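Local coordinates for Tp0751 (Treponema pallidum, PDB 5JK2), which mediates adhesion to extracellular matrix components and interactions with host cells through a non-canonical lipocalin fold, at residues Leu70-Asp73 against Glu78-Phe81; Val92-Thr97 against Ser103-Asn108. The protein carries 1 engineered substitution. All coordinates share one frame; numbering follows the deposited sequence.

Contact 1. Residues Leu70-Asp73 against Glu78-Phe81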
ATOM      1  N   LEU A  70       3.763  -6.246  -1.415  1.00 26.01           N
ATOM      2  CA  LEU A  70       2.535  -5.532  -1.730  1.00 24.10           C
ATOM      3  C   LEU A  70       2.614  -4.959  -3.134  1.00 20.92           C
ATOM      4  O   LEU A  70       3.572  -4.265  -3.475  1.00 21.96           O
ATOM      5  CB  LEU A  70       2.275  -4.402  -0.732  1.00 18.89           C
ATOM      6  CG  LEU A  70       1.954  -4.784   0.713  1.00 22.34           C
ATOM      7  CD1 LEU A  70       1.842  -3.531   1.562  1.00 24.16           C
ATOM      8  CD2 LEU A  70       0.675  -5.602   0.794  1.00 23.33           C
ATOM      9  N   PHE A  71       1.609  -5.264  -3.947  1.00 21.87           N
ATOM     10  CA  PHE A  71       1.459  -4.627  -5.244  1.00 20.95           C
ATOM     11  C   PHE A  71       0.118  -3.909  -5.279  1.00 24.20           C
ATOM     12  O   PHE A  71      -0.936  -4.529  -5.137  1.00 27.52           O
ATOM     13  CB  PHE A  71       1.559  -5.643  -6.386  1.00 25.02           C
ATOM     14  CG  PHE A  71       1.659  -5.012  -7.747  1.00 24.70           C
ATOM     15  CD1 PHE A  71       0.541  -4.474  -8.357  1.00 34.45           C
ATOM     16  CD2 PHE A  71       2.874  -4.943  -8.407  1.00 24.35           C
ATOM     17  CE1 PHE A  71       0.630  -3.887  -9.600  1.00 31.44           C
ATOM     18  CE2 PHE A  71       2.966  -4.355  -9.655  1.00 24.34           C
ATOM     19  CZ  PHE A  71       1.841  -3.829 -10.250  1.00 24.98           C
ATOM     20  N   PHE A  72       0.168  -2.593  -5.453  1.00 27.50           N
ATOM     21  CA  PHE A  72      -1.036  -1.780  -5.552  1.00 27.44           C
ATOM     22  C   PHE A  72      -1.432  -1.633  -7.017  1.00 28.91           C
ATOM     23  O   PHE A  72      -0.812  -0.876  -7.761  1.00 29.89           O
ATOM     24  CB  PHE A  72      -0.811  -0.408  -4.910  1.00 24.32           C
ATOM     25  CG  PHE A  72      -0.407  -0.474  -3.461  1.00 25.16           C
ATOM     26  CD1 PHE A  72       0.898  -0.780  -3.105  1.00 24.38           C
ATOM     27  CD2 PHE A  72      -1.326  -0.226  -2.457  1.00 22.79           C
ATOM     28  CE1 PHE A  72       1.273  -0.842  -1.777  1.00 17.05           C
ATOM     29  CE2 PHE A  72      -0.955  -0.286  -1.128  1.00 16.38           C
ATOM     30  CZ  PHE A  72       0.346  -0.595  -0.789  1.00 18.49           C
ATOM     31  N   ASP A  73      -2.454  -2.375  -7.429  1.00 38.76           N
ATOM     32  CA  ASP A  73      -2.904  -2.359  -8.818  1.00 31.98           C
ATOM     33  C   ASP A  73      -3.852  -1.186  -9.057  1.00 32.73           C
ATOM     34  O   ASP A  73      -5.051  -1.273  -8.789  1.00 31.81           O
ATOM     35  CB  ASP A  73      -3.584  -3.683  -9.174  1.00 30.02           C
ATOM     36  CG  ASP A  73      -3.790  -3.852 -10.666  1.00 37.12           C
ATOM     37  OD1 ASP A  73      -4.280  -2.910 -11.322  1.00 52.85           O
ATOM     38  OD2 ASP A  73      -3.450  -4.933 -11.187  1.00 41.01           O
ATOM     39  N   GLU A  78      -6.892  -2.699  -6.846  1.00 31.86           N
ATOM     40  CA  GLU A  78      -6.687  -3.894  -6.042  1.00 24.81           C
ATOM     41  C   GLU A  78      -5.386  -3.786  -5.270  1.00 26.48           C
ATOM     42  O   GLU A  78      -4.549  -2.930  -5.558  1.00 25.49           O
ATOM     43  CB  GLU A  78      -6.655  -5.140  -6.926  1.00 24.20           C
ATOM     44  CG  GLU A  78      -8.008  -5.553  -7.470  1.00 30.96           C
ATOM     45  CD  GLU A  78      -7.898  -6.579  -8.578  1.00 24.10           C
ATOM     46  OE1 GLU A  78      -6.772  -6.815  -9.065  1.00 25.00           O
ATOM     47  OE2 GLU A  78      -8.939  -7.151  -8.965  1.00 29.38           O
ATOM     48  N   ILE A  79      -5.220  -4.663  -4.287  1.00 28.18           N
ATOM     49  CA  ILE A  79      -3.966  -4.764  -3.563  1.00 24.46           C
ATOM     50  C   ILE A  79      -3.661  -6.235  -3.350  1.00 21.19           C
ATOM     51  O   ILE A  79      -4.384  -6.935  -2.640  1.00 23.13           O
ATOM     52  CB  ILE A  79      -4.011  -4.023  -2.217  1.00 17.93           C
ATOM     53  CG1 ILE A  79      -4.225  -2.521  -2.445  1.00 19.73           C
ATOM     54  CG2 ILE A  79      -2.718  -4.259  -1.442  1.00 17.53           C
ATOM     55  CD1 ILE A  79      -4.541  -1.737  -1.187  1.00 29.47           C
ATOM     56  N   THR A  80      -2.592  -6.696  -3.985  1.00 23.87           N
ATOM     57  CA  THR A  80      -2.214  -8.097  -3.927  1.00 24.65           C
ATOM     58  C   THR A  80      -1.199  -8.311  -2.817  1.00 20.31           C
ATOM     59  O   THR A  80      -0.194  -7.607  -2.733  1.00 23.16           O
ATOM     60  CB  THR A  80      -1.627  -8.585  -5.270  1.00 27.86           C
ATOM     61  OG1 THR A  80      -0.234  -8.259  -5.340  1.00 35.66           O
ATOM     62  CG2 THR A  80      -2.362  -7.952  -6.447  1.00 24.34           C
ATOM     63  N   PHE A  81      -1.486  -9.289  -1.964  1.00 22.69           N
ATOM     64  CA  PHE A  81      -0.628  -9.630  -0.838  1.00 18.13           C
ATOM     65  C   PHE A  81       0.065 -10.956  -1.089  1.00 17.47           C
ATOM     66  O   PHE A  81      -0.600 -11.971  -1.278  1.00 21.03           O
ATOM     67  CB  PHE A  81      -1.442  -9.719   0.449  1.00 22.75           C
ATOM     68  CG  PHE A  81      -2.180  -8.463   0.791  1.00 22.43           C
ATOM     69  CD1 PHE A  81      -3.349  -8.127   0.129  1.00 23.39           C
ATOM     70  CD2 PHE A  81      -1.717  -7.629   1.791  1.00 24.99           C
ATOM     71  CE1 PHE A  81      -4.033  -6.973   0.450  1.00 28.13           C
ATOM     72  CE2 PHE A  81      -2.395  -6.477   2.119  1.00 27.72           C
ATOM     73  CZ  PHE A  81      -3.556  -6.146   1.447  1.00 24.91           C
TER
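The Phe81 ring meets Leu70 obliquely: methyl CD2 of Leu70 comes within 3.3 Å of Phe81 CD2 and also touches CE2, a tight approach for two carbons. Elsewhere around this ring lie Trp147, whose ring meets it edge-to-face, Phe90, and Arg116 in a cation-pi contact. The Phe72 ring is likewise approached at a slant, by the ethyl branch of Ile79, with CG1 3.7 Å and CD1 3.8 Å from Phe72 CD2. The two side chains run alongside one another and point the same way, and Trp54 meets the Phe72 ring with the planes about perpendicular. Phe71 behaves differently. With CG anti to the backbone N (chi1 -170°), its ring leads away from Thr80, so that the contact falls to CB, 3.3 Å from Thr80 OG1.

The two segments, 70-73 and 78-81, are the arms of an antiparallel hairpin in the eight-stranded lipocalin-like barrel. Leu70, Phe72, Ile79 and Phe81 share one face and are all buried, contributing to the barrel core. Phe71, Asp73, Glu78 and Thr80 occupy the other, partly exposed face. Phe71 and Thr80 form a hydrogen-bonded pair: Phe71 N donates to Thr80 O, and Thr80 N to Phe71 O at 3.0 Å. Near the turn, Asp73 and Glu78 exchange a second pair of bonds. Here the geometry is less regular, since Asp73 N, 2.9 Å from Glu78 O, sits 38° above the carbonyl plane. The two acid groups come near each other without touching, Asp73 OD2 lying 4.4 Å from Glu78 OE1, and would probably repel each other mildly. The other oxygen of Asp73, OD1, accepts a hydrogen bond from His76 N within the turn, which should ease the charge on this carboxylate.

Contact 2. Residues Val92-Thr97 against Ser103-Asn108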
ATOM      1  N   VAL A  92     -10.231  -2.653  -3.450  1.00 34.99           N
ATOM      2  CA  VAL A  92     -10.351  -1.432  -2.662  1.00 34.62           C
ATOM      3  C   VAL A  92     -11.782  -0.909  -2.679  1.00 31.74           C
ATOM      4  O   VAL A  92     -12.276  -0.448  -3.709  1.00 33.84           O
ATOM      5  CB  VAL A  92      -9.414  -0.326  -3.178  1.00 36.33           C
ATOM      6  CG1 VAL A  92      -9.471   0.889  -2.260  1.00 30.77           C
ATOM      7  CG2 VAL A  92      -7.984  -0.842  -3.283  1.00 33.60           C
ATOM      8  N   ASP A  93     -12.441  -0.979  -1.528  1.00 28.62           N
ATOM      9  CA  ASP A  93     -13.795  -0.466  -1.390  1.00 35.27           C
ATOM     10  C   ASP A  93     -13.763   1.039  -1.136  1.00 36.43           C
ATOM     11  O   ASP A  93     -14.699   1.758  -1.489  1.00 31.66           O
ATOM     12  CB  ASP A  93     -14.525  -1.189  -0.258  1.00 40.51           C
ATOM     13  CG  ASP A  93     -15.100  -2.526  -0.692  1.00 38.24           C
ATOM     14  OD1 ASP A  93     -15.675  -2.600  -1.797  1.00 29.20           O
ATOM     15  OD2 ASP A  93     -14.982  -3.502   0.078  1.00 36.96           O
ATOM     16  N   SER A  94     -12.679   1.507  -0.524  1.00 37.90           N
ATOM     17  CA  SER A  94     -12.465   2.937  -0.310  1.00 40.09           C
ATOM     18  C   SER A  94     -10.985   3.239  -0.074  1.00 36.39           C
ATOM     19  O   SER A  94     -10.209   2.355   0.290  1.00 36.28           O
ATOM     20  CB  SER A  94     -13.300   3.446   0.873  1.00 37.95           C
ATOM     21  OG  SER A  94     -12.784   2.996   2.113  1.00 39.21           O
ATOM     22  N   ALA A  95     -10.605   4.495  -0.287  1.00 36.96           N
ATOM     23  CA  ALA A  95      -9.226   4.929  -0.098  1.00 37.94           C
ATOM     24  C   ALA A  95      -9.166   6.441   0.105  1.00 36.27           C
ATOM     25  O   ALA A  95      -9.662   7.205  -0.725  1.00 40.30           O
ATOM     26  CB  ALA A  95      -8.377   4.520  -1.287  1.00 48.88           C
ATOM     27  N   HIS A  96      -8.551   6.860   1.208  1.00 36.85           N
ATOM     28  CA  HIS A  96      -8.487   8.272   1.580  1.00 41.15           C
ATOM     29  C   HIS A  96      -7.071   8.698   1.931  1.00 41.58           C
ATOM     30  O   HIS A  96      -6.348   7.978   2.616  1.00 45.95           O
ATOM     31  CB  HIS A  96      -9.416   8.559   2.763  1.00 51.81           C
ATOM     32  CG  HIS A  96     -10.851   8.735   2.372  1.00 52.77           C
ATOM     33  ND1 HIS A  96     -11.736   7.682   2.289  1.00 45.60           N
ATOM     34  CD2 HIS A  96     -11.552   9.843   2.033  1.00 49.45           C
ATOM     35  CE1 HIS A  96     -12.921   8.133   1.920  1.00 39.05           C
ATOM     36  NE2 HIS A  96     -12.837   9.441   1.758  1.00 44.67           N
ATOM     37  N   THR A  97      -6.689   9.877   1.451  1.00 47.39           N
ATOM     38  CA  THR A  97      -5.394  10.467   1.763  1.00 48.23           C
ATOM     39  C   THR A  97      -5.542  11.573   2.802  1.00 43.88           C
ATOM     40  O   THR A  97      -6.455  12.391   2.721  1.00 48.99           O
ATOM     41  CB  THR A  97      -4.728  11.064   0.512  1.00 47.47           C
ATOM     42  OG1 THR A  97      -5.488  12.189   0.055  1.00 61.66           O
ATOM     43  CG2 THR A  97      -4.642  10.034  -0.599  1.00 43.38           C
ATOM     44  N   SER A 103      -5.237   5.670   3.691  1.00 35.64           N
ATOM     45  CA  SER A 103      -5.959   4.689   4.492  1.00 33.43           C
ATOM     46  C   SER A 103      -6.936   3.903   3.630  1.00 34.31           C
ATOM     47  O   SER A 103      -7.908   4.455   3.111  1.00 31.69           O
ATOM     48  CB  SER A 103      -6.698   5.376   5.640  1.00 42.36           C
ATOM     49  OG  SER A 103      -5.790   5.802   6.641  1.00 33.51           O
ATOM     50  N   PHE A 104      -6.673   2.608   3.490  1.00 29.03           N
ATOM     51  CA  PHE A 104      -7.462   1.745   2.623  1.00 25.91           C
ATOM     52  C   PHE A 104      -8.498   0.924   3.376  1.00 29.46           C
ATOM     53  O   PHE A 104      -8.278   0.523   4.519  1.00 32.97           O
ATOM     54  CB  PHE A 104      -6.550   0.786   1.864  1.00 32.42           C
ATOM     55  CG  PHE A 104      -5.698   1.447   0.831  1.00 35.90           C
ATOM     56  CD1 PHE A 104      -6.160   1.606  -0.463  1.00 36.68           C
ATOM     57  CD2 PHE A 104      -4.428   1.897   1.147  1.00 35.84           C
ATOM     58  CE1 PHE A 104      -5.377   2.208  -1.423  1.00 33.80           C
ATOM     59  CE2 PHE A 104      -3.639   2.500   0.191  1.00 38.28           C
ATOM     60  CZ  PHE A 104      -4.113   2.656  -1.096  1.00 36.81           C
ATOM     61  N   LEU A 105      -9.628   0.678   2.717  1.00 34.02           N
ATOM     62  CA  LEU A 105     -10.581  -0.336   3.152  1.00 37.47           C
ATOM     63  C   LEU A 105     -10.738  -1.311   1.998  1.00 26.61           C
ATOM     64  O   LEU A 105     -11.381  -1.000   0.996  1.00 26.18           O
ATOM     65  CB  LEU A 105     -11.932   0.275   3.547  1.00 40.20           C
ATOM     66  CG  LEU A 105     -12.984  -0.631   4.213  1.00 40.87           C
ATOM     67  CD1 LEU A 105     -13.696  -1.528   3.205  1.00 43.49           C
ATOM     68  CD2 LEU A 105     -12.378  -1.476   5.332  1.00 35.61           C
ATOM     69  N   THR A 106     -10.136  -2.487   2.145  1.00 25.14           N
ATOM     70  CA  THR A 106     -10.091  -3.466   1.070  1.00 26.26           C
ATOM     71  C   THR A 106     -10.916  -4.698   1.426  1.00 23.97           C
ATOM     72  O   THR A 106     -11.245  -4.906   2.587  1.00 28.12           O
ATOM     73  CB  THR A 106      -8.648  -3.891   0.772  1.00 24.43           C
ATOM     74  OG1 THR A 106      -8.199  -4.810   1.775  1.00 29.52           O
ATOM     75  CG2 THR A 106      -7.723  -2.685   0.750  1.00 32.26           C
ATOM     76  N   ARG A 107     -11.237  -5.510   0.423  1.00 18.25           N
ATOM     77  CA  ARG A 107     -12.117  -6.656   0.612  1.00 18.09           C
ATOM     78  C   ARG A 107     -11.678  -7.847  -0.228  1.00 22.36           C
ATOM     79  O   ARG A 107     -11.458  -7.723  -1.433  1.00 28.45           O
ATOM     80  CB  ARG A 107     -13.550  -6.263   0.265  1.00 25.11           C
ATOM     81  CG  ARG A 107     -14.516  -7.426   0.080  1.00 30.67           C
ATOM     82  CD  ARG A 107     -15.925  -6.922  -0.190  1.00 36.19           C
ATOM     83  NE  ARG A 107     -15.935  -5.779  -1.104  1.00 38.22           N
ATOM     84  CZ  ARG A 107     -15.874  -5.870  -2.431  1.00 31.90           C
ATOM     85  NH1 ARG A 107     -15.889  -4.769  -3.169  1.00 32.34           N
ATOM     86  NH2 ARG A 107     -15.793  -7.054  -3.023  1.00 29.14           N
ATOM     87  N   ASN A 108     -11.565  -9.004   0.420  1.00 21.42           N
ATOM     88  CA  ASN A 108     -11.126 -10.225  -0.244  1.00 21.28           C
ATOM     89  C   ASN A 108     -11.963 -10.520  -1.486  1.00 20.49           C
ATOM     90  O   ASN A 108     -13.165 -10.260  -1.512  1.00 28.52           O
ATOM     91  CB  ASN A 108     -11.180 -11.400   0.736  1.00 21.65           C
ATOM     92  CG  ASN A 108     -10.820 -12.723   0.090  1.00 24.95           C
ATOM     93  OD1 ASN A 108     -11.695 -13.527  -0.232  1.00 27.68           O
ATOM     94  ND2 ASN A 108      -9.528 -12.958  -0.098  1.00 30.16           N
TER
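A classic beta bulge at Asp93 and Ser94, set opposite Leu105, interrupts the hairpin of strands 86-98 and 101-108 in the barrel. Leu105 O accepts from both bulge residues: Asp93 N lies 2.7 Å from it, nearly along the C=O axis, whereas Ser94 N, at 3.2 Å from Leu105 O, uses a lone pair in the carbonyl plane. Ser94 O in turn takes an almost straight bond from Leu105 N, and beyond it His96 and Ser103 form a second hydrogen-bonded pair.

The extra residue carries the salt bridge. Arg107 grips the Asp93 carboxylate side-on with two nitrogens: NH1 reaches OD1 at 2.6 Å, close to the guanidinium plane, and NE meets the syn lone pair of OD2 at 2.7 Å. The carboxylate and guanidinium planes are 33° apart, and the bend of the Arg107 chain at chi3 (41°) turns the guanidinium back onto the acid. A long, weak ion pair links OD2 to Arg115 as well.

On the face carrying Val92, Ala95, Phe104 and Thr106, Val92 CG1 meets the Phe104 ring at its edge, 3.8 Å from CD1, and Ala95 CB approaches the same carbon obliquely. Thr106, paired with Val92, bonds through OG1 to Arg116 O of strand 115-122. Between Val92 and Ser94 the extra residue shifts the register by one as the strand bends at Asp93, as a classic bulge does in an antiparallel barrel.

In the fold
Contacts 1 and 2 follow one another along the chain, the first closing before the second opens, with their centres about 11 Å apart. They belong to consecutive hairpins of the pallilysin beta barrel domain (calycin clan), in a chain that is one piece of a longer protein: strands 69-73 and 78-83 form the first, strands 86-98 and 101-108 the second, and strands 78-83 and 86-98 are neighbours in the sheet. The two also meet directly. Ile79 CD1 packs 3.8 Å from both Phe104 CD1 and Thr106 CG2, while Phe72 CE2 lies 4.1 Å from Phe104 CE2. Together the hairpins supply part of the wall and interior of the non-canonical lipocalin fold reported to mediate adhesion.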